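Local coordinates for glycine betaine, L-proline ABC transporter, glycine/betaine/L-proline-binding protein (ProX) (Borrelia burgdorferi, PDB 3TMG) that binds glycine betaine and probably serves as the substrate-binding component of an ABC transporter that takes up this and related amines, at residues A[97-102]-A[204-209]; A[101-106]-A[177-182]; A[181-186]-A[193-198]. One frame throughout, in Å; residues are numbered along the deposited sequence.

Interaction 1 (A[97-102]-A[204-209]). With EDO (1,2-ethanediol), chain F.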
loop_
_atom_site.group_PDB
_atom_site.type_symbol
_atom_site.label_atom_id
_atom_site.label_comp_id
_atom_site.label_asym_id
_atom_site.label_seq_id
_atom_site.Cartn_x
_atom_site.Cartn_y
_atom_site.Cartn_z
ATOM N N GLY A 97 -2.411 7.698 8.442
ATOM C CA GLY A 97 -3.833 7.796 8.214
ATOM C C GLY A 97 -4.432 6.677 7.384
ATOM O O GLY A 97 -5.527 6.855 6.811
ATOM N N THR A 98 -3.802 5.502 7.379
ATOM C CA THR A 98 -4.347 4.393 6.598
ATOM C C THR A 98 -5.582 3.834 7.255
ATOM O O THR A 98 -5.692 3.873 8.479
ATOM C CB THR A 98 -3.371 3.196 6.399
ATOM O OG1 THR A 98 -3.080 2.562 7.671
ATOM C CG2 THR A 98 -2.068 3.707 5.717
ATOM N N ILE A 99 -6.466 3.226 6.453
ATOM C CA ILE A 99 -7.530 2.391 7.023
ATOM C C ILE A 99 -7.685 1.250 6.030
ATOM O O ILE A 99 -7.639 1.500 4.802
ATOM C CB ILE A 99 -8.883 3.181 7.087
ATOM C CG1 ILE A 99 -8.786 4.406 7.992
ATOM C CG2 ILE A 99 -10.081 2.274 7.428
ATOM C CD1 ILE A 99 -10.047 5.293 7.951
ATOM N N GLN A 100 -7.906 0.033 6.512
ATOM C CA GLN A 100 -8.302 -1.068 5.623
ATOM C C GLN A 100 -9.613 -1.616 6.168
ATOM O O GLN A 100 -9.907 -1.481 7.356
ATOM C CB GLN A 100 -7.208 -2.174 5.557
ATOM C CG GLN A 100 -6.775 -2.664 6.957
ATOM C CD GLN A 100 -6.023 -3.991 6.986
ATOM O OE1 GLN A 100 -5.517 -4.478 5.958
ATOM N NE2 GLN A 100 -5.899 -4.577 8.196
ATOM N N GLY A 101 -10.450 -2.161 5.284
ATOM C CA GLY A 101 -11.716 -2.713 5.769
ATOM C C GLY A 101 -12.587 -3.245 4.632
ATOM O O GLY A 101 -12.139 -3.327 3.479
ATOM N N PHE A 102 -13.802 -3.650 5.003
ATOM C CA PHE A 102 -14.765 -4.242 4.118
ATOM C C PHE A 102 -15.515 -3.058 3.495
ATOM O O PHE A 102 -15.973 -2.143 4.200
ATOM C CB PHE A 102 -15.754 -5.070 4.952
ATOM C CG PHE A 102 -15.254 -6.441 5.402
ATOM C CD1 PHE A 102 -13.970 -6.655 5.868
ATOM C CD2 PHE A 102 -16.137 -7.517 5.377
ATOM C CE1 PHE A 102 -13.562 -7.912 6.320
ATOM C CE2 PHE A 102 -15.741 -8.784 5.800
ATOM C CZ PHE A 102 -14.449 -8.985 6.293
ATOM N N GLY A 204 -8.237 -3.267 12.288
ATOM C CA GLY A 204 -7.324 -2.245 12.838
ATOM C C GLY A 204 -7.969 -0.865 12.861
ATOM O O GLY A 204 -9.001 -0.641 12.228
ATOM N N GLY A 205 -7.384 0.062 13.618
ATOM C CA GLY A 205 -7.843 1.471 13.569
ATOM C C GLY A 205 -7.114 2.175 12.440
ATOM O O GLY A 205 -6.794 1.562 11.410
ATOM N N ILE A 206 -6.874 3.476 12.610
ATOM C CA ILE A 206 -6.216 4.277 11.580
ATOM C C ILE A 206 -4.721 4.014 11.802
ATOM O O ILE A 206 -4.238 4.188 12.920
ATOM C CB ILE A 206 -6.640 5.762 11.754
ATOM C CG1 ILE A 206 -8.163 5.847 11.699
ATOM C CG2 ILE A 206 -5.921 6.687 10.773
ATOM C CD1 ILE A 206 -8.738 7.032 12.433
ATOM N N GLU A 207 -3.998 3.576 10.766
ATOM C CA GLU A 207 -2.633 3.153 10.970
ATOM C C GLU A 207 -1.686 3.921 10.050
ATOM O O GLU A 207 -2.005 5.096 9.637
ATOM C CB GLU A 207 -2.544 1.623 10.902
ATOM C CG GLU A 207 -3.479 1.015 11.952
ATOM C CD GLU A 207 -3.390 -0.467 12.081
ATOM O OE1 GLU A 207 -2.561 -1.079 11.345
ATOM O OE2 GLU A 207 -4.149 -1.015 12.953
ATOM N N SER A 208 -0.545 3.340 9.741
ATOM C CA SER A 208 0.399 4.119 8.937
ATOM C C SER A 208 1.231 3.194 8.053
ATOM O O SER A 208 1.179 1.953 8.226
ATOM C CB SER A 208 1.215 5.031 9.862
ATOM O OG SER A 208 2.100 4.215 10.559
ATOM N N VAL A 209 1.953 3.766 7.111
ATOM C CA VAL A 209 2.852 2.955 6.263
ATOM C C VAL A 209 4.241 3.319 6.742
ATOM O O VAL A 209 4.550 4.524 6.867
ATOM C CB VAL A 209 2.686 3.310 4.771
ATOM C CG1 VAL A 209 3.474 2.351 3.857
ATOM C CG2 VAL A 209 1.185 3.307 4.384
HETATM C C1 EDO F . -1.254 6.494 12.946
HETATM O O1 EDO F . -1.744 5.339 13.653
HETATM C C2 EDO F . -2.058 7.641 13.537
HETATM O O2 EDO F . -3.264 7.810 12.767
HETATM O O HOH W 1 -1.184 0.562 7.581
HETATM O O HOH W 2 -7.029 -0.285 9.474
#
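Glu-207 meets Gly-97 and Thr-98 through backbone hydrogen bonds, and three of them tie the strands together. Its carbonyl O accepts from Gly-97 N at 2.9 Å, nearly along the C=O axis, and also from Thr-98 N at 2.9 Å, a donor that sits well above the carbonyl plane. Glu-207 N returns a bond to Thr-98 O at 2.9 Å. Two consecutive residues thus face one, a G1 beta bulge; Gly-97 adopts a positive phi (118°) at which a side chain would press on the preceding carbonyl. Thr-98 O also receives a CA-H contact from Ile-206 CA, 3.2 Å away.

Two waters add polar links beside the paired residues; the strand axes stand at 108°. With chi1 of 65°, Thr-98 OG1 lies between its own N and carbonyl carbon and shares a water with Ser-208 O. A second water links Gln-100 N to Gly-205 O.

The apolar contacts are few. Thr-98 CG2 meets Val-209 CG2 at 3.5 Å, the two side chains crossing at about a right angle. Ile-206 CG2 lies against Gly-97 CA at 3.5 Å, while its CG1 runs beside Ile-99 CG1 at 4.0 Å with both side chains pointing the same way. An ethanediol, probably from the crystallisation liquor, gives a hydrogen bond to Ile-206 O.

The polar ends of Glu-207 and Gln-100 turn to other partners: Glu-207 OE2 to Thr-75 OG1, and Gln-100 OE1 to Thr-136 OG1, placing Gln-100 in the second shell behind a betaine-binding residue. The chemistry is therefore chiefly that of main chain and water: a doubly gripped carbonyl fixes the register at the bulge, one water joins Thr-98 of the bulge to Ser-208, and the other links Gln-100 to Gly-205 before Glu-207.

Interaction 2 (A[101-106]-A[177-182]). With BET (trimethyl glycine), chain E.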
loop_
_atom_site.group_PDB
_atom_site.type_symbol
_atom_site.label_atom_id
_atom_site.label_comp_id
_atom_site.label_asym_id
_atom_site.label_seq_id
_atom_site.Cartn_x
_atom_site.Cartn_y
_atom_site.Cartn_z
ATOM N N GLY A 101 -10.450 -2.161 5.284
ATOM C CA GLY A 101 -11.716 -2.713 5.769
ATOM C C GLY A 101 -12.587 -3.245 4.632
ATOM O O GLY A 101 -12.139 -3.327 3.479
ATOM N N PHE A 102 -13.802 -3.650 5.003
ATOM C CA PHE A 102 -14.765 -4.242 4.118
ATOM C C PHE A 102 -15.515 -3.058 3.495
ATOM O O PHE A 102 -15.973 -2.143 4.200
ATOM C CB PHE A 102 -15.754 -5.070 4.952
ATOM C CG PHE A 102 -15.254 -6.441 5.402
ATOM C CD1 PHE A 102 -13.970 -6.655 5.868
ATOM C CD2 PHE A 102 -16.137 -7.517 5.377
ATOM C CE1 PHE A 102 -13.562 -7.912 6.320
ATOM C CE2 PHE A 102 -15.741 -8.784 5.800
ATOM C CZ PHE A 102 -14.449 -8.985 6.293
ATOM N N VAL A 103 -15.651 -3.085 2.180
ATOM C CA VAL A 103 -16.228 -1.986 1.438
ATOM C C VAL A 103 -17.335 -2.464 0.525
ATOM O O VAL A 103 -17.223 -3.510 -0.150
ATOM C CB VAL A 103 -15.126 -1.281 0.598
ATOM C CG1 VAL A 103 -15.718 -0.305 -0.414
ATOM C CG2 VAL A 103 -14.145 -0.560 1.532
ATOM N N VAL A 104 -18.430 -1.708 0.529
ATOM C CA VAL A 104 -19.545 -1.936 -0.384
ATOM C C VAL A 104 -19.907 -0.592 -1.043
ATOM O O VAL A 104 -19.616 0.446 -0.483
ATOM C CB VAL A 104 -20.783 -2.489 0.369
ATOM C CG1 VAL A 104 -20.472 -3.882 0.978
ATOM C CG2 VAL A 104 -21.261 -1.484 1.425
ATOM N N PRO A 105 -20.580 -0.620 -2.214
ATOM C CA PRO A 105 -21.194 0.574 -2.779
ATOM C C PRO A 105 -22.153 1.144 -1.760
ATOM O O PRO A 105 -22.809 0.392 -1.017
ATOM C CB PRO A 105 -21.977 0.023 -3.979
ATOM C CG PRO A 105 -21.194 -1.179 -4.390
ATOM C CD PRO A 105 -20.802 -1.802 -3.076
ATOM N N SER A 106 -22.234 2.460 -1.720
ATOM C CA SER A 106 -23.107 3.142 -0.773
ATOM C C SER A 106 -24.582 2.775 -0.922
ATOM O O SER A 106 -25.320 2.870 0.048
ATOM C CB SER A 106 -22.955 4.655 -0.901
ATOM O OG SER A 106 -21.644 4.994 -0.482
ATOM N N ILE A 177 -21.665 -5.720 -4.279
ATOM C CA ILE A 177 -20.349 -6.338 -4.286
ATOM C C ILE A 177 -19.724 -5.958 -2.936
ATOM O O ILE A 177 -19.969 -4.837 -2.399
ATOM C CB ILE A 177 -19.470 -5.867 -5.496
ATOM C CG1 ILE A 177 -18.199 -6.722 -5.638
ATOM C CG2 ILE A 177 -19.101 -4.380 -5.388
ATOM C CD1 ILE A 177 -17.288 -6.405 -6.814
ATOM N N LEU A 178 -18.943 -6.902 -2.410
ATOM C CA LEU A 178 -18.126 -6.733 -1.212
ATOM C C LEU A 178 -16.645 -6.925 -1.587
ATOM O O LEU A 178 -16.274 -7.962 -2.209
ATOM C CB LEU A 178 -18.544 -7.790 -0.189
ATOM C CG LEU A 178 -17.793 -7.847 1.141
ATOM C CD1 LEU A 178 -17.965 -6.565 1.947
ATOM C CD2 LEU A 178 -18.279 -9.072 1.906
ATOM N N VAL A 179 -15.802 -5.943 -1.234
ATOM C CA VAL A 179 -14.345 -5.994 -1.513
ATOM C C VAL A 179 -13.568 -5.522 -0.271
ATOM O O VAL A 179 -14.130 -4.760 0.524
ATOM C CB VAL A 179 -13.950 -5.081 -2.716
ATOM C CG1 VAL A 179 -14.589 -5.558 -4.044
ATOM C CG2 VAL A 179 -14.223 -3.603 -2.427
ATOM N N PRO A 180 -12.300 -5.963 -0.108
ATOM C CA PRO A 180 -11.492 -5.312 0.881
ATOM C C PRO A 180 -10.892 -4.085 0.147
ATOM O O PRO A 180 -10.498 -4.199 -1.027
ATOM C CB PRO A 180 -10.442 -6.373 1.237
ATOM C CG PRO A 180 -10.303 -7.203 -0.008
ATOM C CD PRO A 180 -11.633 -7.153 -0.708
ATOM N N LEU A 181 -10.994 -2.918 0.750
ATOM C CA LEU A 181 -10.395 -1.705 0.165
ATOM C C LEU A 181 -9.705 -0.948 1.303
ATOM O O LEU A 181 -9.696 -1.395 2.446
ATOM C CB LEU A 181 -11.407 -0.820 -0.583
ATOM C CG LEU A 181 -11.155 -0.761 -2.101
ATOM C CD1 LEU A 181 -12.275 -0.047 -2.845
ATOM C CD2 LEU A 181 -9.805 -0.096 -2.420
ATOM N N TRP A 182 -9.096 0.185 0.986
ATOM C CA TRP A 182 -8.274 0.853 1.960
ATOM C C TRP A 182 -8.191 2.273 1.544
ATOM O O TRP A 182 -8.531 2.622 0.377
ATOM C CB TRP A 182 -6.863 0.209 2.045
ATOM C CG TRP A 182 -6.155 0.154 0.698
ATOM C CD1 TRP A 182 -5.352 1.126 0.086
ATOM C CD2 TRP A 182 -6.256 -0.932 -0.258
ATOM N NE1 TRP A 182 -4.912 0.689 -1.154
ATOM C CE2 TRP A 182 -5.453 -0.537 -1.427
ATOM C CE3 TRP A 182 -6.900 -2.183 -0.249
ATOM C CZ2 TRP A 182 -5.306 -1.370 -2.530
ATOM C CZ3 TRP A 182 -6.764 -3.010 -1.374
ATOM C CH2 TRP A 182 -5.977 -2.620 -2.486
HETATM N N BET E . -2.459 -2.547 0.763
HETATM C CA BET E . -1.250 -2.897 1.528
HETATM C C BET E . -1.635 -3.981 2.545
HETATM O O BET E . -1.821 -5.196 2.269
HETATM O OXT BET E . -1.797 -3.574 3.677
HETATM C C1 BET E . -2.218 -1.408 -0.140
HETATM C C2 BET E . -3.540 -2.164 1.663
HETATM C C3 BET E . -2.896 -3.717 -0.024
#
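Val-103 holds CG1 anti to its backbone N (chi1 168°), which leaves CG2 beside that N and pressed on Leu-181 CB at 3.5 Å, tighter than usual van der Waals contact. Leu-178 keeps CG anti to its own N, and chi2 of 63° then carries CD1 back to the opposing strand, where it lies 4.0 Å from Phe-102 CD2 and 3.8 Å from Val-104 CG1.

The backbones pair antiparallel through two hydrogen-bonded pairs, though the short axes stand at 107°. Gly-101 and Leu-181 exchange two hydrogen bonds, as do Val-103 and Val-179, the shortest being Val-103 N to Val-179 O at 2.8 Å. Between them, Phe-102 and Pro-180 make a non-hydrogen-bonded pair, where proline's lack of an N-H costs no bond of this pairing. At the other end Pro-105 CD sits 3.2 Å from Ile-177 O, which is buried without a hydrogen-bonding partner in the model and also receives a CA-H contact from Val-104 CA at 3.6 Å.

The pairing runs into Trp-182, whose ring face meets betaine. Val-103, Val-179 and Leu-181 occupy one face of the sheet, and Val-103 CB meets Val-179 CG2 at 3.9 Å. On this face Val-103 also touches Ile-193 and Phe-195 of the neighbouring strand, and Leu-181 packs on Leu-167 of helix 160-172. The opposite face, with Phe-102 and Pro-180, rests on helix 135-146, where Pro-180 packs on betaine-binding Thr-136, and on Met-127 of strand 126-128. Backbone bonds of Phe-102 to Leu-196 and Val-104 to Lys-194 give strand 88-105 a second sheet partner, 193-195.

Interaction 3 (A[181-186]-A[193-198]). With BET (trimethyl glycine), chain E.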
loop_
_atom_site.group_PDB
_atom_site.type_symbol
_atom_site.label_atom_id
_atom_site.label_comp_id
_atom_site.label_asym_id
_atom_site.label_seq_id
_atom_site.Cartn_x
_atom_site.Cartn_y
_atom_site.Cartn_z
ATOM N N LEU A 181 -10.994 -2.918 0.750
ATOM C CA LEU A 181 -10.395 -1.705 0.165
ATOM C C LEU A 181 -9.705 -0.948 1.303
ATOM O O LEU A 181 -9.696 -1.395 2.446
ATOM C CB LEU A 181 -11.407 -0.820 -0.583
ATOM C CG LEU A 181 -11.155 -0.761 -2.101
ATOM C CD1 LEU A 181 -12.275 -0.047 -2.845
ATOM C CD2 LEU A 181 -9.805 -0.096 -2.420
ATOM N N TRP A 182 -9.096 0.185 0.986
ATOM C CA TRP A 182 -8.274 0.853 1.960
ATOM C C TRP A 182 -8.191 2.273 1.544
ATOM O O TRP A 182 -8.531 2.622 0.377
ATOM C CB TRP A 182 -6.863 0.209 2.045
ATOM C CG TRP A 182 -6.155 0.154 0.698
ATOM C CD1 TRP A 182 -5.352 1.126 0.086
ATOM C CD2 TRP A 182 -6.256 -0.932 -0.258
ATOM N NE1 TRP A 182 -4.912 0.689 -1.154
ATOM C CE2 TRP A 182 -5.453 -0.537 -1.427
ATOM C CE3 TRP A 182 -6.900 -2.183 -0.249
ATOM C CZ2 TRP A 182 -5.306 -1.370 -2.530
ATOM C CZ3 TRP A 182 -6.764 -3.010 -1.374
ATOM C CH2 TRP A 182 -5.977 -2.620 -2.486
ATOM N N LYS A 183 -7.780 3.110 2.502
ATOM C CA LYS A 183 -7.366 4.471 2.202
ATOM C C LYS A 183 -5.899 4.572 2.581
ATOM O O LYS A 183 -5.453 3.955 3.565
ATOM C CB LYS A 183 -8.211 5.536 2.962
ATOM C CG LYS A 183 -9.677 5.544 2.589
ATOM C CD LYS A 183 -10.453 6.632 3.357
ATOM C CE LYS A 183 -11.815 6.923 2.705
ATOM N NZ LYS A 183 -12.680 7.725 3.641
ATOM N N PRO A 184 -5.126 5.368 1.821
ATOM C CA PRO A 184 -5.532 6.286 0.764
ATOM C C PRO A 184 -5.817 5.561 -0.547
ATOM O O PRO A 184 -5.032 4.707 -0.957
ATOM C CB PRO A 184 -4.297 7.208 0.589
ATOM C CG PRO A 184 -3.136 6.327 1.006
ATOM C CD PRO A 184 -3.690 5.430 2.118
ATOM N N HIS A 185 -6.926 5.899 -1.203
ATOM C CA HIS A 185 -7.202 5.333 -2.523
ATOM C C HIS A 185 -8.148 6.264 -3.238
ATOM O O HIS A 185 -9.108 6.782 -2.616
ATOM C CB HIS A 185 -7.783 3.904 -2.427
ATOM C CG HIS A 185 -7.585 3.085 -3.691
ATOM N ND1 HIS A 185 -8.269 3.337 -4.817
ATOM C CD2 HIS A 185 -6.698 2.056 -4.000
ATOM C CE1 HIS A 185 -7.905 2.460 -5.797
ATOM N NE2 HIS A 185 -6.950 1.673 -5.306
ATOM N N TRP A 186 -7.897 6.507 -4.518
ATOM C CA TRP A 186 -8.834 7.352 -5.332
ATOM C C TRP A 186 -10.207 6.708 -5.542
ATOM O O TRP A 186 -11.175 7.395 -5.920
ATOM C CB TRP A 186 -8.180 7.735 -6.684
ATOM C CG TRP A 186 -7.674 6.507 -7.394
ATOM C CD1 TRP A 186 -6.364 6.007 -7.429
ATOM C CD2 TRP A 186 -8.481 5.502 -8.091
ATOM N NE1 TRP A 186 -6.315 4.792 -8.085
ATOM C CE2 TRP A 186 -7.551 4.458 -8.540
ATOM C CE3 TRP A 186 -9.835 5.382 -8.406
ATOM C CZ2 TRP A 186 -7.970 3.381 -9.275
ATOM C CZ3 TRP A 186 -10.247 4.260 -9.115
ATOM C CH2 TRP A 186 -9.328 3.282 -9.546
ATOM N N ILE A 193 -18.735 4.788 -2.352
ATOM C CA ILE A 193 -18.518 3.548 -1.645
ATOM C C ILE A 193 -18.306 3.846 -0.145
ATOM O O ILE A 193 -17.997 4.976 0.212
ATOM C CB ILE A 193 -17.273 2.808 -2.197
ATOM C CG1 ILE A 193 -16.047 3.753 -2.321
ATOM C CG2 ILE A 193 -17.613 2.164 -3.543
ATOM C CD1 ILE A 193 -14.722 3.023 -2.594
ATOM N N LYS A 194 -18.404 2.828 0.708
ATOM C CA LYS A 194 -18.322 3.052 2.154
ATOM C C LYS A 194 -17.654 1.853 2.811
ATOM O O LYS A 194 -17.799 0.718 2.341
ATOM C CB LYS A 194 -19.715 3.303 2.774
ATOM C CG LYS A 194 -20.706 2.136 2.572
ATOM C CD LYS A 194 -22.100 2.476 3.105
ATOM C CE LYS A 194 -23.089 1.354 2.897
ATOM N NZ LYS A 194 -24.455 1.806 3.301
ATOM N N PHE A 195 -16.943 2.109 3.902
ATOM C CA PHE A 195 -16.512 1.037 4.793
ATOM C C PHE A 195 -17.659 0.589 5.651
ATOM O O PHE A 195 -18.490 1.401 6.049
ATOM C CB PHE A 195 -15.404 1.515 5.738
ATOM C CG PHE A 195 -14.062 1.699 5.099
ATOM C CD1 PHE A 195 -13.335 0.604 4.661
ATOM C CD2 PHE A 195 -13.471 2.981 5.009
ATOM C CE1 PHE A 195 -12.037 0.764 4.137
ATOM C CE2 PHE A 195 -12.182 3.144 4.465
ATOM C CZ PHE A 195 -11.473 2.044 4.027
ATOM N N LEU A 196 -17.719 -0.705 5.906
ATOM C CA LEU A 196 -18.633 -1.242 6.896
ATOM C C LEU A 196 -17.996 -1.121 8.272
ATOM O O LEU A 196 -16.768 -1.236 8.425
ATOM C CB LEU A 196 -18.955 -2.713 6.566
ATOM C CG LEU A 196 -19.642 -3.031 5.234
ATOM C CD1 LEU A 196 -19.872 -4.542 5.131
ATOM C CD2 LEU A 196 -20.993 -2.317 5.095
ATOM N N ASP A 197 -18.831 -0.920 9.286
ATOM C CA ASP A 197 -18.366 -0.889 10.670
ATOM C C ASP A 197 -17.721 -2.228 11.073
ATOM O O ASP A 197 -18.166 -3.278 10.663
ATOM C CB ASP A 197 -19.546 -0.560 11.628
ATOM C CG ASP A 197 -20.033 0.893 11.490
ATOM O OD1 ASP A 197 -19.319 1.748 10.888
ATOM O OD2 ASP A 197 -21.135 1.189 11.988
ATOM N N ASP A 198 -16.706 -2.165 11.919
ATOM C CA ASP A 198 -15.906 -3.325 12.306
ATOM C C ASP A 198 -15.843 -3.268 13.841
ATOM O O ASP A 198 -14.873 -2.733 14.420
ATOM C CB ASP A 198 -14.532 -3.184 11.609
ATOM C CG ASP A 198 -13.464 -4.181 12.099
ATOM O OD1 ASP A 198 -13.812 -5.283 12.648
ATOM O OD2 ASP A 198 -12.259 -3.830 11.876
HETATM N N BET E . -2.459 -2.547 0.763
HETATM C CA BET E . -1.250 -2.897 1.528
HETATM C C BET E . -1.635 -3.981 2.545
HETATM O O BET E . -1.821 -5.196 2.269
HETATM O OXT BET E . -1.797 -3.574 3.677
HETATM C C1 BET E . -2.218 -1.408 -0.140
HETATM C C2 BET E . -3.540 -2.164 1.663
HETATM C C3 BET E . -2.896 -3.717 -0.024
#
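Leu-181 and Phe-195 bring the two backbones nearest, yet their CA atoms are 8.1 Å apart and the short strand axes stand at 86°, so they are not paired strands; side chains of 193-198 reach the backbone and side chains of 181-186.

The Phe-195 ring makes most of the contact by its edge. Its CE1 lies 3.6 Å from Leu-181 O and its CZ 4.0 Å from Trp-182 CA, both near the ring plane. On the next corner CE2 meets Lys-183 CG at 3.9 Å, and the extended lysine chain passes obliquely. Further along, Leu-181 CD1 touches Ile-193 CD1 at 3.9 Å, the side chains crossing at about a right angle.

The CB of Trp-182 leaves its backbone away from segment 193-198, and the indole belongs to the ligand pocket. Chi1 of 55° sets CG between the backbone N and carbonyl carbon; the indole beyond it presents one face to the quaternary ammonium group of the bound betaine: methyl C2 sits 3.5 Å from Trp-182 CD2, and methyl C1 3.6 Å from Trp-182 NE1. Leu-181 CD2 lies over the opposite face, toward its rim. Trp-25 and Trp-72 also line the pocket, consistent with an aromatic cage for the trimethylammonium group.

A cis peptide precedes Pro-184, and His-185 ND1 caps Ala-187 N at the start of helix 187-190, while its NE2 bonds to Glu-160 of helix 160-172. Phe-188 of the short connecting helix meets the Phe-195 ring and makes a cation-pi contact with Lys-183; Pro-184 and Trp-186 rest on helix 235-247, and Phe-195 also packs on Val-103 of strand 88-105.

Overall arrangement
Strand 88-105 unites all three contacts. Interaction 1 pairs its middle part with strand 207-214, and interaction 2, its centre about 14 Å from that of interaction 1, pairs its end with strand 179-183. The centre of interaction 3 is about 6 Å from that of interaction 2, with which it shares Leu-181 and Trp-182, and about 9 Å from that of interaction 1; its two strands both pair with 88-105. Along the chain the order is 88-105, 179-183, 193-195 and 207-214, all in one antiparallel sheet. Such a shared, curled sheet, with 207-214 also bonded to strand 67-73, is consistent with strands that pass between the two lobes of a periplasmic-binding-protein fold, with betaine held beside them.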